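Local atomic coordinates of probable leucine/isoleucine/valine-binding protein (Rhodopirellula baltica, PDB entry 4KV7), a protein that probably serves as the binding component of an ABC transport system, capturing branched-chain amino acids or related small ligands. Residues 36-48 with 300-314. The protein carries 1 engineered substitution. Sequence-based numbering, arbitrary orientation.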
ATOM      1  N   ASN A  36       4.772   2.861   9.581  1.00  8.66           N
ATOM      2  CA  ASN A  36       4.533   1.432   9.675  1.00  9.46           C
ATOM      3  C   ASN A  36       5.142   0.612   8.557  1.00  8.41           C
ATOM      4  O   ASN A  36       5.569  -0.517   8.805  1.00  9.26           O
ATOM      5  CB  ASN A  36       3.055   1.155   9.914  1.00 10.02           C
ATOM      6  CG  ASN A  36       2.655   1.517  11.323  1.00 10.93           C
ATOM      7  OD1 ASN A  36       3.013   0.822  12.270  1.00 12.32           O
ATOM      8  ND2 ASN A  36       1.979   2.645  11.487  1.00 12.36           N
HETATM    9  N   MSE A  37       5.242   1.178   7.355  1.00  8.82           N
HETATM   10  CA  MSE A  37       6.002   0.517   6.300  1.00  9.46           C
HETATM   11  C   MSE A  37       7.456   0.367   6.733  1.00  9.75           C
HETATM   12  O   MSE A  37       8.065  -0.699   6.565  1.00 10.60           O
HETATM   13  CB  MSE A  37       5.944   1.311   4.994  1.00 11.05           C
HETATM   14  CG  MSE A  37       4.776   0.982   4.084  1.00 12.40           C
HETATM   15 SE   MSE A  37       4.721  -0.891   3.515  0.63 10.65          SE
HETATM   16  CE  MSE A  37       6.150  -0.920   2.213  1.00 15.71           C
ATOM     17  N   ARG A  38       8.026   1.437   7.280  1.00  9.59           N
ATOM     18  CA  ARG A  38       9.392   1.402   7.765  1.00  9.70           C
ATOM     19  C   ARG A  38       9.563   0.348   8.855  1.00  9.85           C
ATOM     20  O   ARG A  38      10.514  -0.428   8.812  1.00 10.45           O
ATOM     21  CB  ARG A  38       9.817   2.785   8.264  1.00 10.27           C
ATOM     22  CG  ARG A  38      11.184   2.797   8.935  1.00 11.20           C
ATOM     23  CD  ARG A  38      11.629   4.220   9.232  1.00 11.91           C
ATOM     24  NE  ARG A  38      12.921   4.302   9.902  1.00 13.21           N
ATOM     25  CZ  ARG A  38      13.083   4.176  11.211  1.00 14.18           C
ATOM     26  NH1 ARG A  38      12.050   3.937  12.005  1.00 15.20           N
ATOM     27  NH2 ARG A  38      14.293   4.277  11.742  1.00 15.64           N
ATOM     28  N   HIS A  39       8.659   0.304   9.828  1.00  9.32           N
ATOM     29  CA  HIS A  39       8.761  -0.707  10.872  1.00 10.07           C
ATOM     30  C   HIS A  39       8.725  -2.129  10.312  1.00  9.89           C
ATOM     31  O   HIS A  39       9.450  -3.002  10.790  1.00 10.30           O
ATOM     32  CB  HIS A  39       7.667  -0.542  11.922  1.00 11.58           C
ATOM     33  CG  HIS A  39       7.900   0.590  12.872  1.00 11.75           C
ATOM     34  ND1 HIS A  39       9.134   0.861  13.419  1.00 12.93           N
ATOM     35  CD2 HIS A  39       7.046   1.503  13.390  1.00 14.16           C
ATOM     36  CE1 HIS A  39       9.031   1.901  14.229  1.00 14.72           C
ATOM     37  NE2 HIS A  39       7.774   2.304  14.234  1.00 14.68           N
ATOM     38  N   GLY A  40       7.857  -2.381   9.337  1.00  9.10           N
ATOM     39  CA  GLY A  40       7.768  -3.714   8.756  1.00  9.64           C
ATOM     40  C   GLY A  40       9.061  -4.136   8.082  1.00  9.27           C
ATOM     41  O   GLY A  40       9.532  -5.263   8.267  1.00  9.94           O
ATOM     42  N   ILE A  41       9.638  -3.227   7.301  1.00  9.68           N
ATOM     43  CA  ILE A  41      10.926  -3.485   6.668  1.00 10.78           C
ATOM     44  C   ILE A  41      12.005  -3.727   7.726  1.00  9.70           C
ATOM     45  O   ILE A  41      12.800  -4.668   7.626  1.00 10.52           O
ATOM     46  CB  ILE A  41      11.331  -2.310   5.746  1.00 12.27           C
ATOM     47  CG1 ILE A  41      10.424  -2.258   4.516  1.00 15.43           C
ATOM     48  CG2 ILE A  41      12.808  -2.404   5.345  1.00 14.72           C
ATOM     49  CD1 ILE A  41      10.811  -3.236   3.449  1.00 18.67           C
ATOM     50  N   LEU A  42      12.043  -2.878   8.745  1.00  9.71           N
ATOM     51  CA  LEU A  42      13.065  -3.028   9.769  1.00 10.36           C
ATOM     52  C   LEU A  42      12.895  -4.303  10.579  1.00 10.00           C
ATOM     53  O   LEU A  42      13.880  -4.909  10.994  1.00 11.34           O
ATOM     54  CB  LEU A  42      13.103  -1.803  10.679  1.00 10.95           C
ATOM     55  CG  LEU A  42      13.620  -0.518  10.024  1.00 11.37           C
ATOM     56  CD1 LEU A  42      13.508   0.656  10.982  1.00 13.05           C
ATOM     57  CD2 LEU A  42      15.067  -0.684   9.551  1.00 13.96           C
ATOM     58  N   ALA A  43      11.655  -4.733  10.790  1.00 10.17           N
ATOM     59  CA  ALA A  43      11.430  -5.995  11.489  1.00 10.62           C
ATOM     60  C   ALA A  43      11.956  -7.162  10.648  1.00 10.70           C
ATOM     61  O   ALA A  43      12.557  -8.104  11.175  1.00 11.58           O
ATOM     62  CB  ALA A  43       9.960  -6.184  11.809  1.00 10.71           C
ATOM     63  N   ALA A  44      11.738  -7.090   9.334  1.00 10.84           N
ATOM     64  CA  ALA A  44      12.287  -8.101   8.425  1.00 10.54           C
ATOM     65  C   ALA A  44      13.817  -8.091   8.461  1.00 11.86           C
ATOM     66  O   ALA A  44      14.457  -9.138   8.487  1.00 11.78           O
ATOM     67  CB  ALA A  44      11.781  -7.891   7.007  1.00 11.23           C
ATOM     68  N   PHE A  45      14.408  -6.900   8.462  1.00 10.91           N
ATOM     69  CA  PHE A  45      15.865  -6.811   8.497  1.00 12.35           C
ATOM     70  C   PHE A  45      16.400  -7.336   9.829  1.00 12.02           C
ATOM     71  O   PHE A  45      17.418  -8.011   9.861  1.00 14.09           O
ATOM     72  CB  PHE A  45      16.334  -5.369   8.280  1.00 13.13           C
ATOM     73  CG  PHE A  45      16.235  -4.875   6.850  1.00 12.15           C
ATOM     74  CD1 PHE A  45      15.661  -5.643   5.839  1.00 13.03           C
ATOM     75  CD2 PHE A  45      16.730  -3.612   6.527  1.00 12.77           C
ATOM     76  CE1 PHE A  45      15.603  -5.157   4.533  1.00 13.55           C
ATOM     77  CE2 PHE A  45      16.668  -3.133   5.232  1.00 13.68           C
ATOM     78  CZ  PHE A  45      16.100  -3.902   4.238  1.00 14.11           C
ATOM     79  N   ASP A  46      15.707  -7.021  10.924  1.00 12.23           N
ATOM     80  CA  ASP A  46      16.070  -7.516  12.252  1.00 15.14           C
ATOM     81  C   ASP A  46      16.081  -9.040  12.303  1.00 13.89           C
ATOM     82  O   ASP A  46      17.001  -9.660  12.845  1.00 16.40           O
ATOM     83  CB  ASP A  46      15.090  -6.957  13.290  1.00 17.12           C
ATOM     84  CG  ASP A  46      15.517  -7.235  14.711  1.00 23.79           C
ATOM     85  OD1 ASP A  46      16.558  -6.683  15.125  1.00 26.19           O
ATOM     86  OD2 ASP A  46      14.813  -7.991  15.416  1.00 26.23           O
ATOM     87  N   GLU A  47      15.043  -9.635  11.727  1.00 14.55           N
ATOM     88  CA  GLU A  47      14.932 -11.082  11.673  1.00 15.50           C
ATOM     89  C   GLU A  47      16.051 -11.696  10.839  1.00 14.26           C
ATOM     90  O   GLU A  47      16.637 -12.716  11.223  1.00 16.14           O
ATOM     91  CB  GLU A  47      13.580 -11.484  11.091  1.00 14.64           C
ATOM     92  CG  GLU A  47      13.457 -12.977  10.897  1.00 15.55           C
ATOM     93  CD  GLU A  47      12.168 -13.380  10.219  1.00 14.78           C
ATOM     94  OE1 GLU A  47      11.610 -12.543   9.493  1.00 15.36           O
ATOM     95  OE2 GLU A  47      11.722 -14.531  10.419  1.00 17.34           O
ATOM     96  N   ALA A  48      16.341 -11.079   9.695  1.00 14.35           N
ATOM     97  CA  ALA A  48      17.390 -11.586   8.818  1.00 15.14           C
ATOM     98  C   ALA A  48      18.737 -11.590   9.535  1.00 15.83           C
ATOM     99  O   ALA A  48      19.530 -12.509   9.360  1.00 17.84           O
ATOM    100  CB  ALA A  48      17.463 -10.778   7.533  1.00 16.41           C
ATOM    101  N   SER A 300      -0.319  -4.246  12.109  1.00 10.35           N
ATOM    102  CA  SER A 300      -1.158  -3.563  11.128  1.00 11.20           C
ATOM    103  C   SER A 300      -0.983  -4.167   9.749  1.00  9.48           C
ATOM    104  O   SER A 300       0.018  -4.833   9.469  1.00  9.24           O
ATOM    105  CB  SER A 300      -0.833  -2.069  11.074  1.00 11.11           C
ATOM    106  OG  SER A 300       0.442  -1.820  10.507  1.00 12.03           O
ATOM    107  N   PHE A 301      -1.952  -3.928   8.874  1.00  9.37           N
ATOM    108  CA  PHE A 301      -1.799  -4.365   7.494  1.00  8.34           C
ATOM    109  C   PHE A 301      -0.611  -3.669   6.839  1.00  8.54           C
ATOM    110  O   PHE A 301       0.002  -4.221   5.934  1.00  8.80           O
ATOM    111  CB  PHE A 301      -3.060  -4.107   6.662  1.00  9.05           C
ATOM    112  CG  PHE A 301      -4.310  -4.720   7.237  1.00  9.35           C
ATOM    113  CD1 PHE A 301      -4.503  -6.098   7.224  1.00 10.01           C
ATOM    114  CD2 PHE A 301      -5.291  -3.918   7.790  1.00 10.52           C
ATOM    115  CE1 PHE A 301      -5.654  -6.657   7.769  1.00 10.51           C
ATOM    116  CE2 PHE A 301      -6.442  -4.477   8.339  1.00 10.87           C
ATOM    117  CZ  PHE A 301      -6.624  -5.844   8.315  1.00 11.57           C
ATOM    118  N   VAL A 302      -0.312  -2.450   7.281  1.00  8.70           N
ATOM    119  CA  VAL A 302       0.755  -1.667   6.682  1.00  8.26           C
ATOM    120  C   VAL A 302       2.118  -2.274   7.011  1.00  8.36           C
ATOM    121  O   VAL A 302       2.939  -2.508   6.119  1.00  8.52           O
ATOM    122  CB  VAL A 302       0.682  -0.193   7.134  1.00  8.64           C
ATOM    123  CG1 VAL A 302       1.823   0.600   6.524  1.00  9.73           C
ATOM    124  CG2 VAL A 302      -0.661   0.434   6.747  1.00 10.84           C
ATOM    125  N   SER A 303       2.376  -2.545   8.284  1.00  8.14           N
ATOM    126  CA  SER A 303       3.662  -3.143   8.604  1.00  8.82           C
ATOM    127  C   SER A 303       3.781  -4.572   8.096  1.00  8.17           C
ATOM    128  O   SER A 303       4.884  -5.013   7.793  1.00  8.85           O
ATOM    129  CB  SER A 303       4.002  -3.053  10.091  1.00  9.32           C
ATOM    130  OG  SER A 303       3.025  -3.673  10.898  1.00  9.53           O
ATOM    131  N   LEU A 304       2.672  -5.306   7.990  1.00  8.57           N
ATOM    132  CA  LEU A 304       2.726  -6.623   7.375  1.00  8.69           C
ATOM    133  C   LEU A 304       3.188  -6.505   5.928  1.00  8.15           C
ATOM    134  O   LEU A 304       4.026  -7.285   5.479  1.00  8.94           O
ATOM    135  CB  LEU A 304       1.369  -7.320   7.471  1.00  9.04           C
ATOM    136  CG  LEU A 304       1.221  -8.640   6.715  1.00  8.47           C
ATOM    137  CD1 LEU A 304       2.301  -9.642   7.136  1.00  9.98           C
ATOM    138  CD2 LEU A 304      -0.149  -9.219   6.983  1.00 10.14           C
ATOM    139  N   GLU A 305       2.677  -5.518   5.190  1.00  8.29           N
ATOM    140  CA  GLU A 305       3.166  -5.298   3.832  1.00  8.47           C
ATOM    141  C   GLU A 305       4.666  -4.965   3.815  1.00  7.95           C
ATOM    142  O   GLU A 305       5.407  -5.486   2.983  1.00  8.77           O
ATOM    143  CB  GLU A 305       2.351  -4.216   3.116  1.00  8.72           C
ATOM    144  CG  GLU A 305       2.739  -4.022   1.661  1.00  9.27           C
ATOM    145  CD  GLU A 305       1.814  -3.085   0.906  1.00  8.45           C
ATOM    146  OE1 GLU A 305       0.762  -2.680   1.457  1.00  8.46           O
ATOM    147  OE2 GLU A 305       2.146  -2.733  -0.251  1.00  8.89           O
ATOM    148  N   GLY A 306       5.115  -4.104   4.725  1.00  7.78           N
ATOM    149  CA  GLY A 306       6.527  -3.763   4.780  1.00  9.24           C
ATOM    150  C   GLY A 306       7.391  -4.980   5.070  1.00  8.01           C
ATOM    151  O   GLY A 306       8.458  -5.176   4.473  1.00  9.39           O
ATOM    152  N   TYR A 307       6.924  -5.822   5.983  1.00  8.36           N
ATOM    153  CA  TYR A 307       7.613  -7.057   6.315  1.00  9.49           C
ATOM    154  C   TYR A 307       7.723  -7.984   5.103  1.00  8.85           C
ATOM    155  O   TYR A 307       8.776  -8.568   4.850  1.00  9.67           O
ATOM    156  CB  TYR A 307       6.919  -7.749   7.494  1.00  9.50           C
ATOM    157  CG  TYR A 307       7.514  -9.087   7.835  1.00  9.45           C
ATOM    158  CD1 TYR A 307       8.672  -9.179   8.596  1.00 10.70           C
ATOM    159  CD2 TYR A 307       6.926 -10.265   7.384  1.00 10.47           C
ATOM    160  CE1 TYR A 307       9.226 -10.408   8.897  1.00 10.44           C
ATOM    161  CE2 TYR A 307       7.469 -11.494   7.689  1.00 10.47           C
ATOM    162  CZ  TYR A 307       8.619 -11.561   8.433  1.00 10.51           C
ATOM    163  OH  TYR A 307       9.131 -12.809   8.709  1.00 12.84           O
ATOM    164  N   ILE A 308       6.636  -8.127   4.353  1.00  9.12           N
ATOM    165  CA  ILE A 308       6.630  -8.934   3.131  1.00  9.47           C
ATOM    166  C   ILE A 308       7.637  -8.404   2.114  1.00  9.22           C
ATOM    167  O   ILE A 308       8.411  -9.176   1.539  1.00  9.59           O
ATOM    168  CB  ILE A 308       5.224  -8.988   2.521  1.00  9.48           C
ATOM    169  CG1 ILE A 308       4.339  -9.869   3.395  1.00  9.38           C
ATOM    170  CG2 ILE A 308       5.267  -9.500   1.076  1.00 10.50           C
ATOM    171  CD1 ILE A 308       2.852  -9.746   3.136  1.00 10.74           C
ATOM    172  N   VAL A 309       7.645  -7.094   1.914  1.00  9.18           N
ATOM    173  CA  VAL A 309       8.619  -6.472   1.033  1.00 10.93           C
ATOM    174  C   VAL A 309      10.052  -6.788   1.488  1.00 10.04           C
ATOM    175  O   VAL A 309      10.897  -7.182   0.675  1.00 10.34           O
ATOM    176  CB  VAL A 309       8.350  -4.961   0.932  1.00 10.36           C
ATOM    177  CG1 VAL A 309       9.484  -4.252   0.220  1.00 11.87           C
ATOM    178  CG2 VAL A 309       7.043  -4.719   0.200  1.00 12.02           C
ATOM    179  N   GLY A 310      10.327  -6.625   2.781  1.00  9.56           N
ATOM    180  CA  GLY A 310      11.636  -6.948   3.319  1.00 10.56           C
ATOM    181  C   GLY A 310      11.998  -8.411   3.107  1.00 10.10           C
ATOM    182  O   GLY A 310      13.135  -8.729   2.729  1.00 11.10           O
ATOM    183  N   ARG A 311      11.045  -9.309   3.348  1.00 10.33           N
ATOM    184  CA  ARG A 311      11.275 -10.739   3.157  1.00 11.45           C
ATOM    185  C   ARG A 311      11.622 -11.074   1.711  1.00 10.67           C
ATOM    186  O   ARG A 311      12.532 -11.854   1.450  1.00 12.10           O
ATOM    187  CB  ARG A 311      10.053 -11.557   3.597  1.00 11.75           C
ATOM    188  CG  ARG A 311       9.896 -11.756   5.103  1.00 12.41           C
ATOM    189  CD  ARG A 311      10.902 -12.756   5.651  1.00 14.14           C
ATOM    190  NE  ARG A 311      10.717 -14.067   5.038  1.00 15.32           N
ATOM    191  CZ  ARG A 311       9.849 -14.981   5.466  1.00 15.78           C
ATOM    192  NH1 ARG A 311       9.093 -14.744   6.533  1.00 16.18           N
ATOM    193  NH2 ARG A 311       9.748 -16.147   4.839  1.00 18.46           N
ATOM    194  N   ILE A 312      10.893 -10.490   0.766  1.00 11.07           N
ATOM    195  CA  ILE A 312      11.163 -10.748  -0.645  1.00 11.05           C
ATOM    196  C   ILE A 312      12.528 -10.206  -1.055  1.00 11.08           C
ATOM    197  O   ILE A 312      13.288 -10.880  -1.753  1.00 12.05           O
ATOM    198  CB  ILE A 312      10.058 -10.174  -1.550  1.00 11.02           C
ATOM    199  CG1 ILE A 312       8.718 -10.843  -1.233  1.00 11.07           C
ATOM    200  CG2 ILE A 312      10.419 -10.351  -3.022  1.00 11.69           C
ATOM    201  CD1 ILE A 312       7.530 -10.164  -1.873  1.00 12.18           C
ATOM    202  N   LEU A 313      12.841  -8.999  -0.605  1.00 11.45           N
ATOM    203  CA  LEU A 313      14.143  -8.399  -0.873  1.00 11.51           C
ATOM    204  C   LEU A 313      15.280  -9.279  -0.362  1.00 11.31           C
ATOM    205  O   LEU A 313      16.245  -9.551  -1.090  1.00 12.99           O
ATOM    206  CB  LEU A 313      14.226  -7.020  -0.229  1.00 12.11           C
ATOM    207  CG  LEU A 313      15.559  -6.301  -0.422  1.00 11.65           C
ATOM    208  CD1 LEU A 313      15.817  -6.014  -1.893  1.00 15.68           C
ATOM    209  CD2 LEU A 313      15.573  -5.030   0.405  1.00 14.18           C
ATOM    210  N   VAL A 314      15.165  -9.740   0.884  1.00 10.97           N
ATOM    211  CA  VAL A 314      16.191 -10.602   1.461  1.00 13.22           C
ATOM    212  C   VAL A 314      16.320 -11.911   0.686  1.00 11.30           C
ATOM    213  O   VAL A 314      17.433 -12.356   0.402  1.00 13.24           O
ATOM    214  CB  VAL A 314      15.929 -10.845   2.969  1.00 12.17           C
ATOM    215  CG1 VAL A 314      16.797 -11.976   3.503  1.00 15.88           C
ATOM    216  CG2 VAL A 314      16.151  -9.552   3.765  1.00 14.98           C
TER
HETATM  217  O   HOH W   1       2.292  -1.800  12.630  1.00 13.01           O
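Gly40 and Gly306 meet backbone to backbone, with Gly40 C 3.5 Å from Gly306 C, where the axes of helices 36-48 and 301-314 close to 6.5 Å and cross at -42°. A beta carbon built on either glycine would clash with the opposite main chain, which is consistent with an approach this close depending on both. Three CA-H...O contacts line this seam, among them Tyr307 CA to Gly40 O at 3.3 Å. On one flank selenomethionine Met37, its chain folded back by bends at chi2 and chi3, drops as a knob among Val302, Glu305, Gly306 and Val309; its SE lies 3.5 Å from Gly306 N. Ile41 CD1 follows along the same groove to Val309 CG1, and farther on the Phe45 ring meets Leu313 CD2 at its edge.

The Tyr307 ring is the reciprocal knob, seated among Gly40, Ala43, Ala44 and Glu47. With CG anti to the backbone N (chi1 176°), Tyr307 CD1 lies 3.7 Å from Ala44 CB, while Arg311 CG packs on one face of the ring. The Tyr307 hydroxyl donates to the syn lone pair of Glu47 OE1, OH to OE1 2.6 Å, and accepts from Arg311 NH1, whose guanidinium plane contains it to within 11°. Glu47 also pairs with Lys51, and Arg311 with Glu285. A phenylalanine in place of Tyr307 would probably fill the same hole but leave Glu47 OE1 and Arg311 NH1 without the hydroxyl that links them.

At the other end a water donates to Asn36 OD1 and accepts from Ser300 OG and Ser303 OG; Asn36 ND2 hydrogen-bonds Glu32 O in the preceding turn of its own helix, Ser303 also bonds Tyr286, and Ser300 N-caps its helix. This glycine-mediated, knobs-into-holes crossing joins sequence-distant helices within one lobe of the two-lobed periplasmic binding protein fold.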